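Local structure of NikO protein (Streptomyces tendae, 4FQD) at residues I18-N22 against A419-G424; V330-S336 against T358-V364; F371-L375 against V414-A418; E376-R381 against C395-R399. The protein transfers an enolpyruvyl group in the biosynthesis of nikkomycin, for which it is essential, and is related to the MurA enzymes of cell wall formation. The protein carries 4 engineered substitutions. The contacts are given in a common frame with arbitrary orientation. Residues are numbered along the deposited sequence.

Contact 1: I18-N22 against A419-G424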
loop_
_atom_site.group_PDB
_atom_site.type_symbol
_atom_site.label_atom_id
_atom_site.label_comp_id
_atom_site.label_asym_id
_atom_site.label_seq_id
_atom_site.Cartn_x
_atom_site.Cartn_y
_atom_site.Cartn_z
ATOM N N ILE A 18 -24.358 -10.163 23.125
ATOM C CA ILE A 18 -23.429 -11.198 22.688
ATOM C C ILE A 18 -22.689 -11.865 23.845
ATOM O O ILE A 18 -22.080 -11.195 24.678
ATOM C CB ILE A 18 -22.390 -10.636 21.692
ATOM C CG1 ILE A 18 -23.089 -9.972 20.505
ATOM C CG2 ILE A 18 -21.453 -11.735 21.217
ATOM C CD1 ILE A 18 -22.929 -8.469 20.466
ATOM N N HIS A 19 -22.752 -13.192 23.888
ATOM C CA HIS A 19 -21.969 -13.971 24.837
ATOM C C HIS A 19 -20.961 -14.829 24.084
ATOM O O HIS A 19 -21.255 -15.964 23.709
ATOM C CB HIS A 19 -22.873 -14.858 25.694
ATOM C CG HIS A 19 -23.801 -14.095 26.587
ATOM N ND1 HIS A 19 -25.089 -13.767 26.221
ATOM C CD2 HIS A 19 -23.628 -13.593 27.833
ATOM C CE1 HIS A 19 -25.668 -13.100 27.202
ATOM N NE2 HIS A 19 -24.803 -12.980 28.193
ATOM N N GLY A 20 -19.774 -14.278 23.856
ATOM C CA GLY A 20 -18.750 -14.971 23.096
ATOM C C GLY A 20 -17.982 -15.986 23.919
ATOM O O GLY A 20 -18.225 -16.145 25.115
ATOM N N GLY A 21 -17.046 -16.673 23.273
ATOM C CA GLY A 21 -16.254 -17.693 23.934
ATOM C C GLY A 21 -16.656 -19.086 23.492
ATOM O O GLY A 21 -16.018 -20.074 23.856
ATOM N N ASN A 22 -17.721 -19.164 22.703
ATOM C CA ASN A 22 -18.201 -20.440 22.190
ATOM C C ASN A 22 -17.685 -20.719 20.783
ATOM O O ASN A 22 -17.640 -19.824 19.939
ATOM C CB ASN A 22 -19.730 -20.487 22.212
ATOM C CG ASN A 22 -20.297 -20.285 23.602
ATOM O OD1 ASN A 22 -20.269 -21.191 24.434
ATOM N ND2 ASN A 22 -20.820 -19.091 23.861
ATOM N N ALA A 419 -16.724 -9.788 18.877
ATOM C CA ALA A 419 -17.419 -9.954 20.150
ATOM C C ALA A 419 -17.600 -11.429 20.492
ATOM O O ALA A 419 -17.561 -11.813 21.661
ATOM C CB ALA A 419 -18.764 -9.248 20.116
ATOM N N LEU A 420 -17.797 -12.251 19.466
ATOM C CA LEU A 420 -17.986 -13.686 19.656
ATOM C C LEU A 420 -16.706 -14.373 20.125
ATOM O O LEU A 420 -16.738 -15.512 20.592
ATOM C CB LEU A 420 -18.495 -14.335 18.367
ATOM C CG LEU A 420 -19.945 -14.036 17.986
ATOM C CD1 LEU A 420 -20.256 -14.561 16.593
ATOM C CD2 LEU A 420 -20.900 -14.632 19.009
ATOM N N ALA A 421 -15.580 -13.679 19.997
ATOM C CA ALA A 421 -14.300 -14.213 20.446
ATOM C C ALA A 421 -14.069 -13.904 21.921
ATOM O O ALA A 421 -13.336 -14.615 22.607
ATOM C CB ALA A 421 -13.168 -13.653 19.603
ATOM N N VAL A 422 -14.704 -12.840 22.404
ATOM C CA VAL A 422 -14.545 -12.404 23.787
ATOM C C VAL A 422 -15.341 -13.272 24.758
ATOM O O VAL A 422 -16.565 -13.350 24.667
ATOM C CB VAL A 422 -14.979 -10.935 23.963
ATOM C CG1 VAL A 422 -14.991 -10.556 25.435
ATOM C CG2 VAL A 422 -14.066 -10.013 23.171
ATOM N N PRO A 423 -14.642 -13.921 25.701
ATOM C CA PRO A 423 -15.285 -14.786 26.697
ATOM C C PRO A 423 -16.057 -13.980 27.741
ATOM O O PRO A 423 -15.663 -13.938 28.906
ATOM C CB PRO A 423 -14.099 -15.501 27.347
ATOM C CG PRO A 423 -12.969 -14.543 27.204
ATOM C CD PRO A 423 -13.181 -13.860 25.883
ATOM N N GLY A 424 -17.149 -13.352 27.321
ATOM C CA GLY A 424 -17.955 -12.541 28.215
ATOM C C GLY A 424 -19.123 -11.893 27.498
ATOM O O GLY A 424 -19.462 -12.277 26.379
HETATM O O HOH W 1 -18.654 -17.428 20.329
#
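I18, G20 and L420 carry most of this meeting between the end of strand 14-19 and the loop that leaves helix 409-419. The CA-to-CB bond of I18 points at the loop, and its CG2 lies 3.7 Å from L420 CD2 and 3.8 Å from A419 CB. A β-branched residue suits the strand, and its methyl groups suit a buried corner with a small alanine to receive them. L420 starts out facing away, but its end swings back to I18; it also reaches I452 and L278. The strand belongs to one of the four-stranded sheets that wrap the helices in the inverse α/β barrel of the EPSP synthase family. There I18 pairs with T426, and G20 N continues the antiparallel pairing with a hydrogen bond to G424 O at 3.2 Å. G20 must have no side chain, since an ideal CB would sit 2.3 Å from A419 O; its CA can thus come within 3.3 Å of L420 O. G21 is glycine for a different reason: at its phi of 107° a CB would jam against the preceding carbonyl; its N donates to L420 O at 2.9 Å. L420 O also accepts from water 1 (2.7 Å), which donates to N22 O at 2.6 Å. P423 centres an inverse gamma turn, closed by G424 N bonding V422 O at 2.7 Å, which leads the loop into strand 425-429.

Contact 2: V330-S336 against T358-V364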
loop_
_atom_site.group_PDB
_atom_site.type_symbol
_atom_site.label_atom_id
_atom_site.label_comp_id
_atom_site.label_asym_id
_atom_site.label_seq_id
_atom_site.Cartn_x
_atom_site.Cartn_y
_atom_site.Cartn_z
ATOM N N VAL A 330 0.582 -8.250 7.253
ATOM C CA VAL A 330 0.661 -7.826 5.861
ATOM C C VAL A 330 0.446 -6.323 5.732
ATOM O O VAL A 330 -0.197 -5.704 6.579
ATOM C CB VAL A 330 -0.398 -8.537 4.992
ATOM C CG1 VAL A 330 -0.037 -10.002 4.785
ATOM C CG2 VAL A 330 -1.777 -8.399 5.618
ATOM N N GLU A 331 0.998 -5.740 4.674
ATOM C CA GLU A 331 0.677 -4.365 4.317
ATOM C C GLU A 331 0.103 -4.345 2.904
ATOM O O GLU A 331 0.636 -4.986 1.996
ATOM C CB GLU A 331 1.893 -3.437 4.463
ATOM C CG GLU A 331 2.950 -3.543 3.374
ATOM C CD GLU A 331 2.679 -2.628 2.188
ATOM O OE1 GLU A 331 3.442 -2.698 1.203
ATOM O OE2 GLU A 331 1.708 -1.842 2.237
ATOM N N PHE A 332 -0.999 -3.627 2.726
ATOM C CA PHE A 332 -1.668 -3.592 1.433
ATOM C C PHE A 332 -2.542 -2.357 1.286
ATOM O O PHE A 332 -2.724 -1.589 2.232
ATOM C CB PHE A 332 -2.515 -4.852 1.232
ATOM C CG PHE A 332 -3.679 -4.957 2.175
ATOM C CD1 PHE A 332 -3.520 -5.516 3.432
ATOM C CD2 PHE A 332 -4.934 -4.501 1.804
ATOM C CE1 PHE A 332 -4.589 -5.614 4.303
ATOM C CE2 PHE A 332 -6.005 -4.596 2.669
ATOM C CZ PHE A 332 -5.833 -5.154 3.921
ATOM N N THR A 333 -3.090 -2.180 0.091
ATOM C CA THR A 333 -3.954 -1.046 -0.192
ATOM C C THR A 333 -5.267 -1.511 -0.808
ATOM O O THR A 333 -5.277 -2.151 -1.858
ATOM C CB THR A 333 -3.275 -0.052 -1.151
ATOM O OG1 THR A 333 -2.078 0.456 -0.548
ATOM C CG2 THR A 333 -4.207 1.103 -1.465
ATOM N N ALA A 334 -6.373 -1.195 -0.145
ATOM C CA ALA A 334 -7.690 -1.485 -0.694
ATOM C C ALA A 334 -7.960 -0.551 -1.869
ATOM O O ALA A 334 -8.054 0.663 -1.696
ATOM C CB ALA A 334 -8.759 -1.325 0.373
ATOM N N MET A 335 -8.077 -1.123 -3.062
ATOM C CA MET A 335 -8.245 -0.326 -4.272
ATOM C C MET A 335 -9.257 -0.945 -5.232
ATOM O O MET A 335 -9.673 -2.091 -5.059
ATOM C CB MET A 335 -6.898 -0.136 -4.971
ATOM C CG MET A 335 -6.188 -1.438 -5.291
ATOM S SD MET A 335 -4.543 -1.197 -5.982
ATOM C CE MET A 335 -4.087 -2.889 -6.352
ATOM N N SER A 336 -9.644 -0.175 -6.245
ATOM C CA SER A 336 -10.661 -0.595 -7.201
ATOM C C SER A 336 -10.254 -1.848 -7.974
ATOM O O SER A 336 -11.059 -2.760 -8.163
ATOM C CB SER A 336 -10.979 0.542 -8.174
ATOM O OG SER A 336 -11.446 1.689 -7.484
ATOM N N THR A 358 0.094 -4.828 11.020
ATOM C CA THR A 358 -0.622 -4.903 9.752
ATOM C C THR A 358 -0.997 -3.500 9.293
ATOM O O THR A 358 -1.668 -2.762 10.013
ATOM C CB THR A 358 -1.892 -5.768 9.859
ATOM O OG1 THR A 358 -1.526 -7.153 9.914
ATOM C CG2 THR A 358 -2.792 -5.545 8.652
ATOM N N TYR A 359 -0.554 -3.132 8.095
ATOM C CA TYR A 359 -0.809 -1.801 7.561
ATOM C C TYR A 359 -1.884 -1.842 6.484
ATOM O O TYR A 359 -1.739 -2.528 5.473
ATOM C CB TYR A 359 0.478 -1.193 7.000
ATOM C CG TYR A 359 1.608 -1.122 8.001
ATOM C CD1 TYR A 359 2.488 -2.185 8.159
ATOM C CD2 TYR A 359 1.795 0.006 8.788
ATOM C CE1 TYR A 359 3.523 -2.126 9.072
ATOM C CE2 TYR A 359 2.828 0.076 9.705
ATOM C CZ TYR A 359 3.688 -0.994 9.842
ATOM O OH TYR A 359 4.718 -0.931 10.753
ATOM N N ILE A 360 -2.965 -1.105 6.708
ATOM C CA ILE A 360 -4.079 -1.080 5.769
ATOM C C ILE A 360 -4.316 0.326 5.230
ATOM O O ILE A 360 -4.566 1.259 5.993
ATOM C CB ILE A 360 -5.374 -1.595 6.423
ATOM C CG1 ILE A 360 -5.182 -3.029 6.925
ATOM C CG2 ILE A 360 -6.535 -1.511 5.442
ATOM C CD1 ILE A 360 -6.397 -3.605 7.619
ATOM N N ARG A 361 -4.232 0.473 3.912
ATOM C CA ARG A 361 -4.462 1.765 3.279
ATOM C C ARG A 361 -5.737 1.760 2.446
ATOM O O ARG A 361 -5.947 0.876 1.615
ATOM C CB ARG A 361 -3.274 2.160 2.403
ATOM C CG ARG A 361 -3.300 3.613 1.965
ATOM C CD ARG A 361 -2.128 3.931 1.061
ATOM N NE ARG A 361 -1.706 5.321 1.191
ATOM C CZ ARG A 361 -0.714 5.727 1.976
ATOM N NH1 ARG A 361 -0.035 4.847 2.696
ATOM N NH2 ARG A 361 -0.397 7.012 2.037
ATOM N N GLU A 362 -6.583 2.758 2.676
ATOM C CA GLU A 362 -7.836 2.894 1.947
ATOM C C GLU A 362 -7.669 3.822 0.749
ATOM O O GLU A 362 -7.298 4.985 0.903
ATOM C CB GLU A 362 -8.925 3.431 2.876
ATOM C CG GLU A 362 -10.221 3.770 2.172
ATOM C CD GLU A 362 -10.921 2.546 1.622
ATOM O OE1 GLU A 362 -11.201 1.617 2.408
ATOM O OE2 GLU A 362 -11.187 2.514 0.403
ATOM N N ALA A 363 -7.947 3.307 -0.445
ATOM C CA ALA A 363 -7.788 4.094 -1.665
ATOM C C ALA A 363 -9.072 4.160 -2.488
ATOM O O ALA A 363 -9.033 4.431 -3.688
ATOM C CB ALA A 363 -6.645 3.547 -2.505
ATOM N N VAL A 364 -10.204 3.907 -1.842
ATOM C CA VAL A 364 -11.503 4.013 -2.501
ATOM C C VAL A 364 -12.451 4.892 -1.691
ATOM O O VAL A 364 -12.750 6.019 -2.082
ATOM C CB VAL A 364 -12.153 2.630 -2.723
ATOM C CG1 VAL A 364 -13.505 2.782 -3.405
ATOM C CG2 VAL A 364 -11.239 1.735 -3.544
#
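Strands 331-334 and 356-362 are the parallel strands of a beta-alpha-beta crossover through helix 344-351. Five backbone hydrogen bonds join them: Y359 N to V330 O (3.0 Å), F332 N to Y359 O (3.0 Å), R361 N to F332 O (3.1 Å), A334 N to R361 O (2.8 Å) and A363 N to A334 O (2.9 Å). On its far side strand 356-362 pairs again, T358 with V391 and I360 with L389. E331, partly exposed, sends OE1 across to T333 N of the second subunit, which suits a glutamate there; T333 OG1 is weakly bonded to E331 OE2 of that subunit. F332 and I360, apolar and bulky, share the face turned to helix 344-351, with F332 CE1 3.7 Å from I360 CG1. Small A334 lies on that face beside E362, whose buried charge is well served: OE1 takes Q344 and S341, and OE2 takes W365 N as well as V364 N, with E362 OE2 and V364 N 2.8 Å apart.

Contact 3: F371-L375 against V414-A418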
loop_
_atom_site.group_PDB
_atom_site.type_symbol
_atom_site.label_atom_id
_atom_site.label_comp_id
_atom_site.label_asym_id
_atom_site.label_seq_id
_atom_site.Cartn_x
_atom_site.Cartn_y
_atom_site.Cartn_z
ATOM N N PHE A 371 -14.902 1.442 12.475
ATOM C CA PHE A 371 -14.971 0.239 13.297
ATOM C C PHE A 371 -13.792 0.170 14.263
ATOM O O PHE A 371 -13.856 -0.511 15.287
ATOM C CB PHE A 371 -14.998 -1.011 12.410
ATOM C CG PHE A 371 -13.805 -1.140 11.502
ATOM C CD1 PHE A 371 -13.817 -0.585 10.234
ATOM C CD2 PHE A 371 -12.672 -1.821 11.917
ATOM C CE1 PHE A 371 -12.720 -0.703 9.397
ATOM C CE2 PHE A 371 -11.573 -1.942 11.087
ATOM C CZ PHE A 371 -11.598 -1.383 9.825
ATOM N N ALA A 372 -12.720 0.880 13.925
ATOM C CA ALA A 372 -11.479 0.846 14.702
ATOM C C ALA A 372 -11.596 1.250 16.182
ATOM O O ALA A 372 -11.087 0.537 17.047
ATOM C CB ALA A 372 -10.373 1.648 13.997
ATOM N N PRO A 373 -12.256 2.388 16.484
ATOM C CA PRO A 373 -12.360 2.754 17.903
ATOM C C PRO A 373 -13.194 1.758 18.706
ATOM O O PRO A 373 -13.030 1.659 19.923
ATOM C CB PRO A 373 -13.065 4.114 17.865
ATOM C CG PRO A 373 -12.805 4.641 16.496
ATOM C CD PRO A 373 -12.821 3.436 15.615
ATOM N N GLU A 374 -14.077 1.031 18.030
ATOM C CA GLU A 374 -14.913 0.042 18.694
ATOM C C GLU A 374 -14.135 -1.245 18.952
ATOM O O GLU A 374 -14.317 -1.892 19.983
ATOM C CB GLU A 374 -16.169 -0.242 17.871
ATOM C CG GLU A 374 -17.013 0.991 17.606
ATOM C CD GLU A 374 -17.420 1.700 18.883
ATOM O OE1 GLU A 374 -18.013 1.046 19.767
ATOM O OE2 GLU A 374 -17.139 2.911 19.006
ATOM N N LEU A 375 -13.270 -1.611 18.011
ATOM C CA LEU A 375 -12.384 -2.756 18.192
ATOM C C LEU A 375 -11.382 -2.476 19.304
ATOM O O LEU A 375 -10.909 -3.393 19.973
ATOM C CB LEU A 375 -11.638 -3.077 16.894
ATOM C CG LEU A 375 -12.439 -3.704 15.754
ATOM C CD1 LEU A 375 -11.545 -3.926 14.544
ATOM C CD2 LEU A 375 -13.068 -5.014 16.201
ATOM N N VAL A 414 -18.047 -7.027 11.514
ATOM C CA VAL A 414 -16.731 -7.306 12.083
ATOM C C VAL A 414 -16.717 -7.161 13.609
ATOM O O VAL A 414 -15.959 -7.848 14.295
ATOM C CB VAL A 414 -15.624 -6.431 11.436
ATOM C CG1 VAL A 414 -15.754 -4.976 11.869
ATOM C CG2 VAL A 414 -14.243 -6.976 11.776
ATOM N N LEU A 415 -17.563 -6.281 14.136
ATOM C CA LEU A 415 -17.679 -6.118 15.580
ATOM C C LEU A 415 -18.365 -7.330 16.194
ATOM O O LEU A 415 -18.005 -7.779 17.282
ATOM C CB LEU A 415 -18.452 -4.844 15.926
ATOM C CG LEU A 415 -17.719 -3.523 15.688
ATOM C CD1 LEU A 415 -18.589 -2.346 16.098
ATOM C CD2 LEU A 415 -16.396 -3.509 16.431
ATOM N N LEU A 416 -19.356 -7.854 15.482
ATOM C CA LEU A 416 -20.097 -9.022 15.937
ATOM C C LEU A 416 -19.198 -10.253 15.981
ATOM O O LEU A 416 -19.295 -11.068 16.896
ATOM C CB LEU A 416 -21.301 -9.273 15.026
ATOM C CG LEU A 416 -22.208 -10.451 15.380
ATOM C CD1 LEU A 416 -22.665 -10.360 16.827
ATOM C CD2 LEU A 416 -23.405 -10.491 14.442
ATOM N N LEU A 417 -18.319 -10.378 14.991
ATOM C CA LEU A 417 -17.384 -11.496 14.935
ATOM C C LEU A 417 -16.349 -11.401 16.049
ATOM O O LEU A 417 -16.003 -12.403 16.675
ATOM C CB LEU A 417 -16.682 -11.546 13.576
ATOM C CG LEU A 417 -17.561 -11.789 12.349
ATOM C CD1 LEU A 417 -16.711 -11.844 11.090
ATOM C CD2 LEU A 417 -18.372 -13.065 12.512
ATOM N N ALA A 418 -15.859 -10.189 16.288
ATOM C CA ALA A 418 -14.865 -9.953 17.327
ATOM C C ALA A 418 -15.459 -10.162 18.716
ATOM O O ALA A 418 -14.785 -10.655 19.621
ATOM C CB ALA A 418 -14.288 -8.553 17.198
#
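Helices 372-378 and 409-419 lie side by side in the helical core of their domain. In EPSP synthase-like enzymes each domain is built from three βαβαββ units whose helices are buried inside the sheets, and here the second helix of one unit packs on the first helix of the next. V414 comes first on the latter. Its CA-to-CB bond points at the neighbour, and CG1 stands 4.1 Å from F371 CB; the compact valine leaves room for the large F371 ring, which also reaches Q344 and P345. L415 follows and does most of the filling. Its CD2 inserts between E374 and L375, 3.6 Å from E374 CB and 3.7 Å from L375 CD2, and lies 4.1 Å from F371 O; with L375 CA and L415 CA 6.8 Å apart, the branched end of a leucine suffices to fill the space between the helices. L416 and L417 then turn to other surfaces of the same helix, L416 to helix 441-447 and L417 to helix 265-278. One turn on from V414, A418 returns to the interface: its small CB lets L375 CD2 approach to 3.9 Å. E374 contributes its aliphatic base here, while its OE1 takes a hydrogen bond from R405 N. The chemistry is thus that of methyl and methylene groups, so the fit of side-chain volumes, rather than directional bonds, sets the spacing of the two helices.

Contact 4: E376-R381 against C395-R399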
loop_
_atom_site.group_PDB
_atom_site.type_symbol
_atom_site.label_atom_id
_atom_site.label_comp_id
_atom_site.label_asym_id
_atom_site.label_seq_id
_atom_site.Cartn_x
_atom_site.Cartn_y
_atom_site.Cartn_z
ATOM N N GLU A 376 -11.064 -1.198 19.488
ATOM C CA GLU A 376 -10.141 -0.765 20.531
ATOM C C GLU A 376 -10.685 -1.108 21.913
ATOM O O GLU A 376 -9.932 -1.470 22.817
ATOM C CB GLU A 376 -9.907 0.745 20.432
ATOM C CG GLU A 376 -8.709 1.247 21.214
ATOM C CD GLU A 376 -7.461 1.340 20.361
ATOM O OE1 GLU A 376 -7.596 1.455 19.126
ATOM O OE2 GLU A 376 -6.346 1.296 20.922
ATOM N N ALA A 377 -12.001 -0.991 22.067
ATOM C CA ALA A 377 -12.662 -1.266 23.338
ATOM C C ALA A 377 -12.566 -2.739 23.719
ATOM O O ALA A 377 -12.593 -3.087 24.900
ATOM C CB ALA A 377 -14.119 -0.825 23.282
ATOM N N LEU A 378 -12.451 -3.603 22.715
ATOM C CA LEU A 378 -12.370 -5.040 22.950
ATOM C C LEU A 378 -10.960 -5.485 23.329
ATOM O O LEU A 378 -10.765 -6.593 23.827
ATOM C CB LEU A 378 -12.859 -5.816 21.726
ATOM C CG LEU A 378 -14.350 -5.691 21.405
ATOM C CD1 LEU A 378 -14.699 -6.503 20.170
ATOM C CD2 LEU A 378 -15.196 -6.126 22.593
ATOM N N GLY A 379 -9.982 -4.618 23.093
ATOM C CA GLY A 379 -8.603 -4.917 23.435
ATOM C C GLY A 379 -7.669 -4.872 22.243
ATOM O O GLY A 379 -6.449 -4.934 22.396
ATOM N N ILE A 380 -8.243 -4.763 21.050
ATOM C CA ILE A 380 -7.461 -4.706 19.822
ATOM C C ILE A 380 -6.770 -3.351 19.677
ATOM O O ILE A 380 -7.405 -2.305 19.797
ATOM C CB ILE A 380 -8.342 -4.976 18.587
ATOM C CG1 ILE A 380 -9.084 -6.304 18.749
ATOM C CG2 ILE A 380 -7.505 -4.977 17.319
ATOM C CD1 ILE A 380 -9.996 -6.642 17.592
ATOM N N ARG A 381 -5.465 -3.378 19.424
ATOM C CA ARG A 381 -4.673 -2.157 19.313
ATOM C C ARG A 381 -4.661 -1.637 17.879
ATOM O O ARG A 381 -4.143 -2.298 16.979
ATOM C CB ARG A 381 -3.236 -2.417 19.762
ATOM C CG ARG A 381 -3.103 -3.179 21.071
ATOM C CD ARG A 381 -3.116 -2.253 22.272
ATOM N NE ARG A 381 -2.283 -2.772 23.352
ATOM C CZ ARG A 381 -2.695 -3.646 24.264
ATOM N NH1 ARG A 381 -3.938 -4.104 24.231
ATOM N NH2 ARG A 381 -1.864 -4.065 25.207
ATOM N N CYS A 395 -2.942 -8.805 19.106
ATOM C CA CYS A 395 -3.825 -8.086 20.016
ATOM C C CYS A 395 -5.271 -8.556 19.871
ATOM O O CYS A 395 -6.150 -7.766 19.526
ATOM C CB CYS A 395 -3.734 -6.579 19.766
ATOM S SG CYS A 395 -4.051 -6.086 18.054
ATOM N N PRO A 396 -5.526 -9.845 20.148
ATOM C CA PRO A 396 -6.876 -10.385 19.958
ATOM C C PRO A 396 -7.861 -9.786 20.952
ATOM O O PRO A 396 -7.471 -9.467 22.075
ATOM C CB PRO A 396 -6.690 -11.880 20.226
ATOM C CG PRO A 396 -5.540 -11.947 21.159
ATOM C CD PRO A 396 -4.619 -10.831 20.761
ATOM N N PRO A 397 -9.129 -9.625 20.540
ATOM C CA PRO A 397 -10.168 -9.064 21.410
ATOM C C PRO A 397 -10.423 -9.965 22.613
ATOM O O PRO A 397 -10.515 -11.183 22.455
ATOM C CB PRO A 397 -11.401 -9.024 20.500
ATOM C CG PRO A 397 -11.137 -10.054 19.452
ATOM C CD PRO A 397 -9.658 -10.014 19.222
ATOM N N HIS A 398 -10.530 -9.374 23.799
ATOM C CA HIS A 398 -10.698 -10.159 25.016
ATOM C C HIS A 398 -11.524 -9.443 26.081
ATOM O O HIS A 398 -12.124 -10.088 26.939
ATOM C CB HIS A 398 -9.332 -10.553 25.589
ATOM C CG HIS A 398 -8.487 -9.387 26.000
ATOM N ND1 HIS A 398 -7.682 -8.701 25.116
ATOM C CD2 HIS A 398 -8.321 -8.786 27.203
ATOM C CE1 HIS A 398 -7.058 -7.728 25.755
ATOM N NE2 HIS A 398 -7.429 -7.758 27.023
ATOM N N ARG A 399 -11.557 -8.116 26.023
ATOM C CA ARG A 399 -12.255 -7.324 27.032
ATOM C C ARG A 399 -13.775 -7.424 26.909
ATOM O O ARG A 399 -14.345 -7.052 25.885
ATOM C CB ARG A 399 -11.817 -5.859 26.956
ATOM C CG ARG A 399 -10.337 -5.648 27.221
ATOM C CD ARG A 399 -9.927 -4.210 26.958
ATOM N NE ARG A 399 -8.492 -4.014 27.137
ATOM C CZ ARG A 399 -7.838 -2.916 26.773
ATOM N NH1 ARG A 399 -8.490 -1.910 26.206
ATOM N NH2 ARG A 399 -6.530 -2.825 26.973
HETATM O O HOH W 2 -5.110 -7.341 22.731
#
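At the centre, L378, I380, C395 and P397 shut out solvent: L378 CB meets P397 CB at 3.7 Å, I380 CD1 meets P397 CD at 3.8 Å, and I380 CG2 meets C395 SG at 3.7 Å. The branched L378 and I380 and the rigid ring of P397 fill the gap between the end of helix 372-378 and the loop that leads to strand 402-405, with the small C395 fitting beside I380, and A352 and Y353 pack against this group. The helix stops in a Schellman motif, with G379 at a phi of 121°. Glycine suits that conformation, and an ideal CB would lie 2.6 Å from H398 CE1. The loop takes up L378 O, which receives both H398 N and R399 N at 2.8 Å. R381 N donates to C395 SG at 3.3 Å, so the cysteine is both apolar filler and acceptor. Farther out, water 2 links G379 O (2.8 Å) and P396 O (3.2 Å), while H398 ND1 bonds P396 O at 3.1 Å. The R399 guanidinium spreads one face over G379 CA, and its NH2 comes within 4.0 Å of R381 NH1, a close approach of like charges where both side chains are exposed.

Contacts 1, 3 and 4 form one cluster, with centres 9 to 13 Å apart. Contacts 3 and 4 both use helix 372-378, and L375 O and I380 N, 3.2 Å apart, probably hydrogen-bond between them. Helix 409-419 in turn runs from contact 3 into contact 1, where I18 CG1 touches L416 CD1 at 3.7 Å; V422 CG1 meets H398 O of contact 4 at 3.3 Å. Contact 2 stands apart, its centre 18 Å from contact 3 and 28 Å from contact 1, and it alone of the four touches the second subunit. In this family the active site lies in the cleft between the two domains; contact 1 is peripheral, about 28 Å from the centre of the chain.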